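Side-chain contacts in succinylglutamate desuccinylase (Chromobacterium violaceum, PDB 1YW4), which probably hydrolyses N-succinylglutamate to succinate and glutamate with the help of one zinc ion per subunit, the last step of arginine degradation by the AST pathway: residues A[9-14]-A[86-91]; A[51-56]-A[64-69]; A[146-151]-A[234-239]. All coordinates share one frame; numbering follows the deposited sequence.

Contact 1 of 3, residues A[9-14]-A[86-91]; sequences QHALSS and VMFANL
The methyl group of A11 touches two side chains of the other segment, the ring of F88 and a branch of L91, which it meets in directions roughly at right angles to each other. Its CB sits 4.0 Å from F88 CD1, approaching the ring obliquely, and at the same 4.0 Å from L91 CD2. A11 CB points at the 86-91 segment, and F88 and L91 both start out toward the helix. L91 carries CG anti to its carbonyl carbon (chi1 -74°), and its CD2 branch makes the closest side-chain contacts. That same methyl meets L12, whose CB leaves the helix at a slant but whose CD2 swings in to 4.2 Å from L91 CD2; the two leucines cross obliquely. L12 CD2 also rests 3.9 Å from the backbone O of L91. On the strand side, V86 CG1 covers one face of the F88 ring, 4.1 Å above its plane and nearer the ring's perimeter than its centre. F88 also touches L70 of helix 61-75 and C53 of strand 48-53, which ties the ring into the core.

Within the helix end, away from the contact, Q9 NE2 donates a nearly straight hydrogen bond to S13 OG (3.2 Å, 174°), with the hydroxyl in the amide plane. N90 occupies the N-cap of helix 91-96: its OD1 accepts from A93 N, and its ND2 is held by E121.

No hydrogen bond crosses between the segments. Methyl groups and one aromatic ring join the N-terminal helix 7-12 to the turn where strand 83-88 gives way to helix 91-96. The join rests on apolar contact, with A11 and F88 buried and the two leucines partly exposed, while the side chains of Q9, S13 and N90 bond within their own segments or to other neighbours.

Contact 2 of 3, residues A[51-56]-A[64-69]; sequences LSCGVH and EVVDGM. With ZN (zinc ion), chain C.
The contact belongs to the beta-alpha-beta unit made of strand 48-53, helix 61-75 and strand 83-88 in the catalytic domain, and the loop leaving its first strand carries a zinc ligand. Strand residues L51 and C53 both point at the helix, where they meet M69 and V66, about one turn apart. L51 and M69, a selenomethionine, reach toward each other tip to tip, with L51 CD1 3.5 Å from M69 CE. The M69 chain runs extended through chi2 and then bends at chi3 (-67°), which turns its terminal methyl back onto the leucine. At C53 the sulfur stands between the backbone N and the carbonyl carbon (chi1 57°), and SG lies 4.1 Å from V66 CG2. S52, between them on the strand, turns its side chain away from the helix, and its OG bonds to D147 of the neighbouring strand.

Beyond C53 the chain turns through G54, whose phi is positive, and delivers H56 to the metal. H56 ND1 binds the zinc ion at 2.3 Å, and the O of a water also binds the zinc ion, at 2.3 Å; E59 and H149 complete the protein ligands. The far nitrogen, H56 NE2, is hydrogen-bonded to D104 OD1, so the ring is gripped at both nitrogens and its rotation is fixed. V55 CG1 lies over the centre of one ring face, 4.3 Å above the plane.

The two halves differ in chemistry. Between strand and helix there are methyls, sulfur and a selenomethionine tip, all buried and without a hydrogen bond across, whereas the loop end is polar and metal-bound. The carboxylate behind H56 would be expected to make the imidazole a stronger zinc donor, while the apolar half joins helix 61-75 to the strand whose following loop carries H56.

Contact 3 of 3, residues A[146-151]-A[234-239]; sequences YDLHTA and GALRGL. With ZN (zinc ion), chain C.
Y146 begins the contact, the CD2/CE2 side of its ring meeting two leucines of the helix. L239 CD2 comes to the ring at its edge, near the plane, 3.8 Å from Y146 CE2, and L236 CD1 approaches obliquely at 4.3 Å from Y146 CD2; the ring also stacks with W179, and Y146 OH is hydrogen-bonded to Q176 OE1. D147 points its carboxylate off the far side of the strand. Next, L148 turns back toward the helix and reaches L236 tip to tip, L148 CD1 to L236 CD2 at 4.2 Å. H149 follows, binding the zinc ion through ND1 at 2.3 Å. Its NE2 donates to D147 OD2 over 2.5 Å at 168°, in the imidazole plane but from above the carboxylate plane, so both ring nitrogens are engaged and the ring is held in place. T150 O then accepts a hydrogen bond from the zinc-bound water, whose O is 2.7 Å away.

The axes of segments 146-151 and 234-239 run roughly antiparallel, at 154°, and approach to 12.9 Å. Helices 230-241 and 61-75 cover the same face of strand 143-151, since L148 touches both L236 and V66; this strand lies between strands 48-53 and 209-215.

How the contacts relate
From the N terminus, helix 7-12 comes first, and contact 1 closes a long loop when strand 83-88 returns to it. Contact 2 falls wholly within that loop, a short closure between strand 48-53 and the helix that follows it. Contact 3 opens only after contact 1 has closed, joining strand 143-151 to helix 230-241 much later in the chain, so none of the three cross. Strand 48-53 is the shared middle, with 83-88 on one side and 143-151 on the other. Contacts 1 and 2 join through a probable hydrogen bond from A89 N to C53 O, contacts 2 and 3 through another from L148 N to S52 O and the shared zinc ion; contacts 1 and 3 do not touch.

Contact 1 of 3, residues A[9-14]-A[86-91]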
loop_
_atom_site.group_PDB
_atom_site.type_symbol
_atom_site.label_atom_id
_atom_site.label_comp_id
_atom_site.label_asym_id
_atom_site.label_seq_id
_atom_site.Cartn_x
_atom_site.Cartn_y
_atom_site.Cartn_z
ATOM N N GLN A 9 -16.666 -14.159 -38.599
ATOM C CA GLN A 9 -16.302 -14.622 -39.933
ATOM C C GLN A 9 -16.533 -13.541 -40.986
ATOM O O GLN A 9 -15.780 -13.429 -41.956
ATOM C CB GLN A 9 -17.097 -15.878 -40.297
ATOM C CG GLN A 9 -16.413 -16.701 -41.356
ATOM C CD GLN A 9 -14.997 -17.066 -40.941
ATOM O OE1 GLN A 9 -14.780 -17.714 -39.913
ATOM N NE2 GLN A 9 -14.024 -16.635 -41.732
ATOM N N HIS A 10 -17.584 -12.751 -40.804
ATOM C CA HIS A 10 -17.868 -11.679 -41.745
ATOM C C HIS A 10 -16.685 -10.719 -41.735
ATOM O O HIS A 10 -16.214 -10.297 -42.786
ATOM C CB HIS A 10 -19.134 -10.924 -41.347
ATOM C CG HIS A 10 -19.431 -9.751 -42.226
ATOM N ND1 HIS A 10 -19.969 -9.881 -43.489
ATOM C CD2 HIS A 10 -19.227 -8.425 -42.039
ATOM C CE1 HIS A 10 -20.085 -8.685 -44.040
ATOM N NE2 HIS A 10 -19.640 -7.785 -43.181
ATOM N N ALA A 11 -16.225 -10.383 -40.530
ATOM C CA ALA A 11 -15.098 -9.475 -40.324
ATOM C C ALA A 11 -13.809 -10.026 -40.930
ATOM O O ALA A 11 -13.034 -9.287 -41.539
ATOM C CB ALA A 11 -14.899 -9.227 -38.827
ATOM N N LEU A 12 -13.577 -11.322 -40.753
ATOM C CA LEU A 12 -12.381 -11.949 -41.300
ATOM C C LEU A 12 -12.471 -12.101 -42.814
ATOM O O LEU A 12 -11.514 -11.809 -43.530
ATOM C CB LEU A 12 -12.155 -13.325 -40.675
ATOM C CG LEU A 12 -11.659 -13.356 -39.229
ATOM C CD1 LEU A 12 -11.539 -14.805 -38.778
ATOM C CD2 LEU A 12 -10.306 -12.654 -39.126
ATOM N N SER A 13 -13.623 -12.557 -43.295
ATOM C CA SER A 13 -13.826 -12.762 -44.728
ATOM C C SER A 13 -14.145 -11.464 -45.449
ATOM O O SER A 13 -14.350 -11.453 -46.663
ATOM C CB SER A 13 -14.947 -13.775 -44.967
ATOM O OG SER A 13 -14.560 -15.062 -44.517
ATOM N N SER A 14 -14.183 -10.378 -44.681
ATOM C CA SER A 14 -14.458 -9.041 -45.199
ATOM C C SER A 14 -15.429 -9.057 -46.371
ATOM O O SER A 14 -15.122 -8.544 -47.447
ATOM C CB SER A 14 -13.150 -8.375 -45.631
ATOM O OG SER A 14 -12.202 -8.380 -44.578
ATOM N N VAL A 86 -18.789 -3.778 -30.634
ATOM C CA VAL A 86 -17.895 -4.926 -30.580
ATOM C C VAL A 86 -16.721 -4.676 -31.521
ATOM O O VAL A 86 -16.907 -4.249 -32.668
ATOM C CB VAL A 86 -18.589 -6.234 -31.020
ATOM C CG1 VAL A 86 -17.571 -7.366 -31.082
ATOM C CG2 VAL A 86 -19.703 -6.599 -30.031
HETATM N N MSE A 87 -15.520 -4.934 -31.017
HETATM C CA MSE A 87 -14.314 -4.766 -31.804
HETATM C C MSE A 87 -13.445 -6.016 -31.851
HETATM O O MSE A 87 -12.991 -6.503 -30.818
HETATM C CB MSE A 87 -13.454 -3.642 -31.246
HETATM C CG MSE A 87 -14.020 -2.266 -31.368
HETATM SE SE MSE A 87 -12.787 -0.982 -30.654
HETATM C CE MSE A 87 -13.108 0.501 -31.801
ATOM N N PHE A 88 -13.255 -6.557 -33.049
ATOM C CA PHE A 88 -12.357 -7.688 -33.249
ATOM C C PHE A 88 -11.128 -6.847 -33.611
ATOM O O PHE A 88 -10.938 -6.458 -34.762
ATOM C CB PHE A 88 -12.832 -8.546 -34.426
ATOM C CG PHE A 88 -14.134 -9.261 -34.163
ATOM C CD1 PHE A 88 -15.273 -8.957 -34.899
ATOM C CD2 PHE A 88 -14.230 -10.193 -33.131
ATOM C CE1 PHE A 88 -16.493 -9.569 -34.606
ATOM C CE2 PHE A 88 -15.449 -10.814 -32.826
ATOM C CZ PHE A 88 -16.579 -10.501 -33.563
ATOM N N ALA A 89 -10.324 -6.557 -32.594
ATOM C CA ALA A 89 -9.178 -5.656 -32.693
ATOM C C ALA A 89 -8.079 -5.850 -33.714
ATOM O O ALA A 89 -7.920 -5.022 -34.617
ATOM C CB ALA A 89 -8.569 -5.469 -31.314
ATOM N N ASN A 90 -7.299 -6.908 -33.570
ATOM C CA ASN A 90 -6.213 -7.135 -34.502
ATOM C C ASN A 90 -6.641 -8.201 -35.498
ATOM O O ASN A 90 -6.325 -9.374 -35.329
ATOM C CB ASN A 90 -4.961 -7.582 -33.742
ATOM C CG ASN A 90 -3.701 -7.389 -34.548
ATOM O OD1 ASN A 90 -3.734 -7.426 -35.775
ATOM N ND2 ASN A 90 -2.579 -7.186 -33.864
ATOM N N LEU A 91 -7.352 -7.791 -36.546
ATOM C CA LEU A 91 -7.853 -8.734 -37.549
ATOM C C LEU A 91 -6.803 -9.608 -38.216
ATOM O O LEU A 91 -6.980 -10.826 -38.324
ATOM C CB LEU A 91 -8.640 -7.994 -38.631
ATOM C CG LEU A 91 -10.037 -7.499 -38.248
ATOM C CD1 LEU A 91 -10.560 -6.585 -39.362
ATOM C CD2 LEU A 91 -10.976 -8.683 -38.033
#

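Contact 2 of 3, residues A[51-56]-A[64-69]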
loop_
_atom_site.group_PDB
_atom_site.type_symbol
_atom_site.label_atom_id
_atom_site.label_comp_id
_atom_site.label_asym_id
_atom_site.label_seq_id
_atom_site.Cartn_x
_atom_site.Cartn_y
_atom_site.Cartn_z
ATOM N N LEU A 51 -16.928 -3.873 -26.034
ATOM C CA LEU A 51 -16.262 -5.148 -25.816
ATOM C C LEU A 51 -15.221 -5.304 -26.922
ATOM O O LEU A 51 -15.552 -5.330 -28.108
ATOM C CB LEU A 51 -17.244 -6.317 -25.897
ATOM C CG LEU A 51 -18.473 -6.331 -24.967
ATOM C CD1 LEU A 51 -19.265 -7.618 -25.222
ATOM C CD2 LEU A 51 -18.045 -6.248 -23.511
ATOM N N SER A 52 -13.962 -5.387 -26.533
ATOM C CA SER A 52 -12.922 -5.571 -27.521
ATOM C C SER A 52 -12.262 -6.915 -27.237
ATOM O O SER A 52 -12.090 -7.306 -26.080
ATOM C CB SER A 52 -11.912 -4.419 -27.464
ATOM O OG SER A 52 -11.350 -4.272 -26.175
ATOM N N CYS A 53 -11.944 -7.645 -28.300
ATOM C CA CYS A 53 -11.305 -8.947 -28.166
ATOM C C CYS A 53 -10.358 -9.124 -29.332
ATOM O O CYS A 53 -10.442 -8.391 -30.313
ATOM C CB CYS A 53 -12.352 -10.066 -28.173
ATOM S SG CYS A 53 -13.421 -10.101 -29.623
ATOM N N GLY A 54 -9.442 -10.079 -29.233
ATOM C CA GLY A 54 -8.522 -10.272 -30.333
ATOM C C GLY A 54 -7.505 -9.152 -30.479
ATOM O O GLY A 54 -6.988 -8.944 -31.573
ATOM N N VAL A 55 -7.247 -8.396 -29.411
ATOM C CA VAL A 55 -6.215 -7.361 -29.478
ATOM C C VAL A 55 -4.959 -8.173 -29.803
ATOM O O VAL A 55 -4.079 -7.729 -30.551
ATOM C CB VAL A 55 -6.054 -6.624 -28.123
ATOM C CG1 VAL A 55 -4.710 -5.902 -28.065
ATOM C CG2 VAL A 55 -7.183 -5.598 -27.961
ATOM N N HIS A 56 -4.906 -9.373 -29.227
ATOM C CA HIS A 56 -3.841 -10.336 -29.473
ATOM C C HIS A 56 -4.573 -11.453 -30.232
ATOM O O HIS A 56 -5.537 -12.033 -29.729
ATOM C CB HIS A 56 -3.239 -10.815 -28.144
ATOM C CG HIS A 56 -2.408 -9.768 -27.469
ATOM N ND1 HIS A 56 -2.450 -9.544 -26.111
ATOM C CD2 HIS A 56 -1.565 -8.841 -27.979
ATOM C CE1 HIS A 56 -1.674 -8.517 -25.812
ATOM N NE2 HIS A 56 -1.126 -8.071 -26.929
ATOM N N GLU A 64 -14.610 -16.156 -29.438
ATOM C CA GLU A 64 -15.728 -17.077 -29.655
ATOM C C GLU A 64 -16.912 -16.721 -28.757
ATOM O O GLU A 64 -18.057 -16.811 -29.189
ATOM C CB GLU A 64 -15.305 -18.531 -29.385
ATOM C CG GLU A 64 -14.080 -18.990 -30.174
ATOM C CD GLU A 64 -13.722 -20.460 -29.950
ATOM O OE1 GLU A 64 -13.689 -20.901 -28.782
ATOM O OE2 GLU A 64 -13.457 -21.174 -30.944
ATOM N N VAL A 65 -16.638 -16.316 -27.517
ATOM C CA VAL A 65 -17.703 -15.950 -26.582
ATOM C C VAL A 65 -18.448 -14.705 -27.065
ATOM O O VAL A 65 -19.677 -14.632 -26.989
ATOM C CB VAL A 65 -17.155 -15.684 -25.165
ATOM C CG1 VAL A 65 -18.265 -15.107 -24.268
ATOM C CG2 VAL A 65 -16.629 -16.981 -24.564
ATOM N N VAL A 66 -17.703 -13.725 -27.562
ATOM C CA VAL A 66 -18.331 -12.513 -28.069
ATOM C C VAL A 66 -19.140 -12.854 -29.315
ATOM O O VAL A 66 -20.316 -12.506 -29.413
ATOM C CB VAL A 66 -17.283 -11.439 -28.433
ATOM C CG1 VAL A 66 -17.948 -10.288 -29.188
ATOM C CG2 VAL A 66 -16.626 -10.914 -27.163
ATOM N N ASP A 67 -18.515 -13.547 -30.257
ATOM C CA ASP A 67 -19.194 -13.911 -31.492
ATOM C C ASP A 67 -20.484 -14.702 -31.233
ATOM O O ASP A 67 -21.482 -14.509 -31.928
ATOM C CB ASP A 67 -18.251 -14.708 -32.397
ATOM C CG ASP A 67 -18.775 -14.840 -33.810
ATOM O OD1 ASP A 67 -19.114 -13.799 -34.423
ATOM O OD2 ASP A 67 -18.845 -15.979 -34.313
ATOM N N GLY A 68 -20.459 -15.585 -30.238
ATOM C CA GLY A 68 -21.642 -16.359 -29.906
ATOM C C GLY A 68 -22.784 -15.456 -29.457
ATOM O O GLY A 68 -23.938 -15.659 -29.841
HETATM N N MSE A 69 -22.455 -14.456 -28.646
HETATM C CA MSE A 69 -23.438 -13.506 -28.151
HETATM C C MSE A 69 -24.045 -12.725 -29.311
HETATM O O MSE A 69 -25.247 -12.534 -29.355
HETATM C CB MSE A 69 -22.806 -12.511 -27.172
HETATM C CG MSE A 69 -22.334 -13.097 -25.854
HETATM SE SE MSE A 69 -21.898 -11.694 -24.578
HETATM C CE MSE A 69 -20.365 -10.944 -25.475
HETATM ZN ZN ZN C . -3.538 -10.438 -24.286
HETATM O O HOH W 1 -2.970 -11.659 -22.385
#

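Contact 3 of 3, residues A[146-151]-A[234-239]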
loop_
_atom_site.group_PDB
_atom_site.type_symbol
_atom_site.label_atom_id
_atom_site.label_comp_id
_atom_site.label_asym_id
_atom_site.label_seq_id
_atom_site.Cartn_x
_atom_site.Cartn_y
_atom_site.Cartn_z
ATOM N N TYR A 146 -14.692 -3.517 -21.590
ATOM C CA TYR A 146 -14.010 -4.709 -21.121
ATOM C C TYR A 146 -13.184 -5.203 -22.291
ATOM O O TYR A 146 -13.711 -5.573 -23.346
ATOM C CB TYR A 146 -15.010 -5.781 -20.687
ATOM C CG TYR A 146 -15.969 -5.288 -19.628
ATOM C CD1 TYR A 146 -15.527 -4.999 -18.334
ATOM C CD2 TYR A 146 -17.305 -5.053 -19.940
ATOM C CE1 TYR A 146 -16.400 -4.480 -17.374
ATOM C CE2 TYR A 146 -18.187 -4.538 -18.996
ATOM C CZ TYR A 146 -17.730 -4.252 -17.718
ATOM O OH TYR A 146 -18.601 -3.726 -16.790
ATOM N N ASP A 147 -11.872 -5.134 -22.109
ATOM C CA ASP A 147 -10.944 -5.590 -23.121
ATOM C C ASP A 147 -10.621 -7.014 -22.660
ATOM O O ASP A 147 -9.977 -7.219 -21.632
ATOM C CB ASP A 147 -9.708 -4.691 -23.141
ATOM C CG ASP A 147 -8.748 -5.065 -24.240
ATOM O OD1 ASP A 147 -9.231 -5.584 -25.277
ATOM O OD2 ASP A 147 -7.529 -4.840 -24.068
ATOM N N LEU A 148 -11.109 -7.983 -23.428
ATOM C CA LEU A 148 -10.975 -9.407 -23.128
ATOM C C LEU A 148 -9.707 -10.084 -23.650
ATOM O O LEU A 148 -9.430 -10.052 -24.840
ATOM C CB LEU A 148 -12.206 -10.134 -23.676
ATOM C CG LEU A 148 -13.532 -9.395 -23.464
ATOM C CD1 LEU A 148 -14.716 -10.242 -23.958
ATOM C CD2 LEU A 148 -13.689 -9.092 -21.978
ATOM N N HIS A 149 -8.971 -10.728 -22.744
ATOM C CA HIS A 149 -7.723 -11.398 -23.077
ATOM C C HIS A 149 -7.617 -12.791 -22.453
ATOM O O HIS A 149 -8.390 -13.148 -21.560
ATOM C CB HIS A 149 -6.533 -10.572 -22.553
ATOM C CG HIS A 149 -6.368 -9.237 -23.214
ATOM N ND1 HIS A 149 -5.319 -8.952 -24.061
ATOM C CD2 HIS A 149 -7.101 -8.101 -23.130
ATOM C CE1 HIS A 149 -5.408 -7.700 -24.470
ATOM N NE2 HIS A 149 -6.482 -7.160 -23.919
ATOM N N THR A 150 -6.673 -13.580 -22.954
ATOM C CA THR A 150 -6.345 -14.891 -22.390
ATOM C C THR A 150 -4.819 -14.897 -22.475
ATOM O O THR A 150 -4.232 -13.991 -23.072
ATOM C CB THR A 150 -6.972 -16.113 -23.145
ATOM O OG1 THR A 150 -6.798 -15.980 -24.559
ATOM C CG2 THR A 150 -8.463 -16.250 -22.800
ATOM N N ALA A 151 -4.167 -15.884 -21.872
ATOM C CA ALA A 151 -2.707 -15.904 -21.878
ATOM C C ALA A 151 -2.115 -17.304 -21.876
ATOM O O ALA A 151 -2.775 -18.255 -21.489
ATOM C CB ALA A 151 -2.176 -15.119 -20.661
ATOM N N GLY A 234 -22.017 -15.412 -18.966
ATOM C CA GLY A 234 -23.310 -15.111 -18.378
ATOM C C GLY A 234 -23.386 -13.678 -17.882
ATOM O O GLY A 234 -24.412 -13.010 -18.029
ATOM N N ALA A 235 -22.294 -13.197 -17.294
ATOM C CA ALA A 235 -22.257 -11.837 -16.781
ATOM C C ALA A 235 -22.382 -10.832 -17.924
ATOM O O ALA A 235 -22.999 -9.780 -17.772
ATOM C CB ALA A 235 -20.971 -11.607 -16.012
ATOM N N LEU A 236 -21.803 -11.169 -19.073
ATOM C CA LEU A 236 -21.852 -10.297 -20.244
ATOM C C LEU A 236 -23.243 -10.338 -20.868
ATOM O O LEU A 236 -23.828 -9.296 -21.171
ATOM C CB LEU A 236 -20.799 -10.732 -21.265
ATOM C CG LEU A 236 -19.756 -9.714 -21.736
ATOM C CD1 LEU A 236 -19.324 -8.786 -20.614
ATOM C CD2 LEU A 236 -18.557 -10.479 -22.308
ATOM N N ARG A 237 -23.779 -11.535 -21.060
ATOM C CA ARG A 237 -25.118 -11.657 -21.631
ATOM C C ARG A 237 -26.134 -10.953 -20.723
ATOM O O ARG A 237 -27.099 -10.355 -21.199
ATOM C CB ARG A 237 -25.497 -13.131 -21.800
ATOM C CG ARG A 237 -24.754 -13.844 -22.918
ATOM C CD ARG A 237 -24.981 -15.347 -22.851
ATOM N NE ARG A 237 -24.327 -16.053 -23.950
ATOM C CZ ARG A 237 -24.883 -16.267 -25.139
ATOM N NH1 ARG A 237 -26.110 -15.837 -25.393
ATOM N NH2 ARG A 237 -24.207 -16.901 -26.081
ATOM N N GLY A 238 -25.901 -11.014 -19.414
ATOM C CA GLY A 238 -26.805 -10.371 -18.473
ATOM C C GLY A 238 -26.700 -8.859 -18.531
ATOM O O GLY A 238 -27.677 -8.138 -18.311
ATOM N N LEU A 239 -25.502 -8.371 -18.827
ATOM C CA LEU A 239 -25.286 -6.939 -18.929
ATOM C C LEU A 239 -26.008 -6.383 -20.155
ATOM O O LEU A 239 -26.718 -5.385 -20.068
ATOM C CB LEU A 239 -23.785 -6.635 -19.022
ATOM C CG LEU A 239 -23.451 -5.177 -19.323
ATOM C CD1 LEU A 239 -24.056 -4.292 -18.245
ATOM C CD2 LEU A 239 -21.942 -4.985 -19.396
HETATM ZN ZN ZN C . -3.538 -10.438 -24.286
HETATM O O HOH W 1 -2.970 -11.659 -22.385
#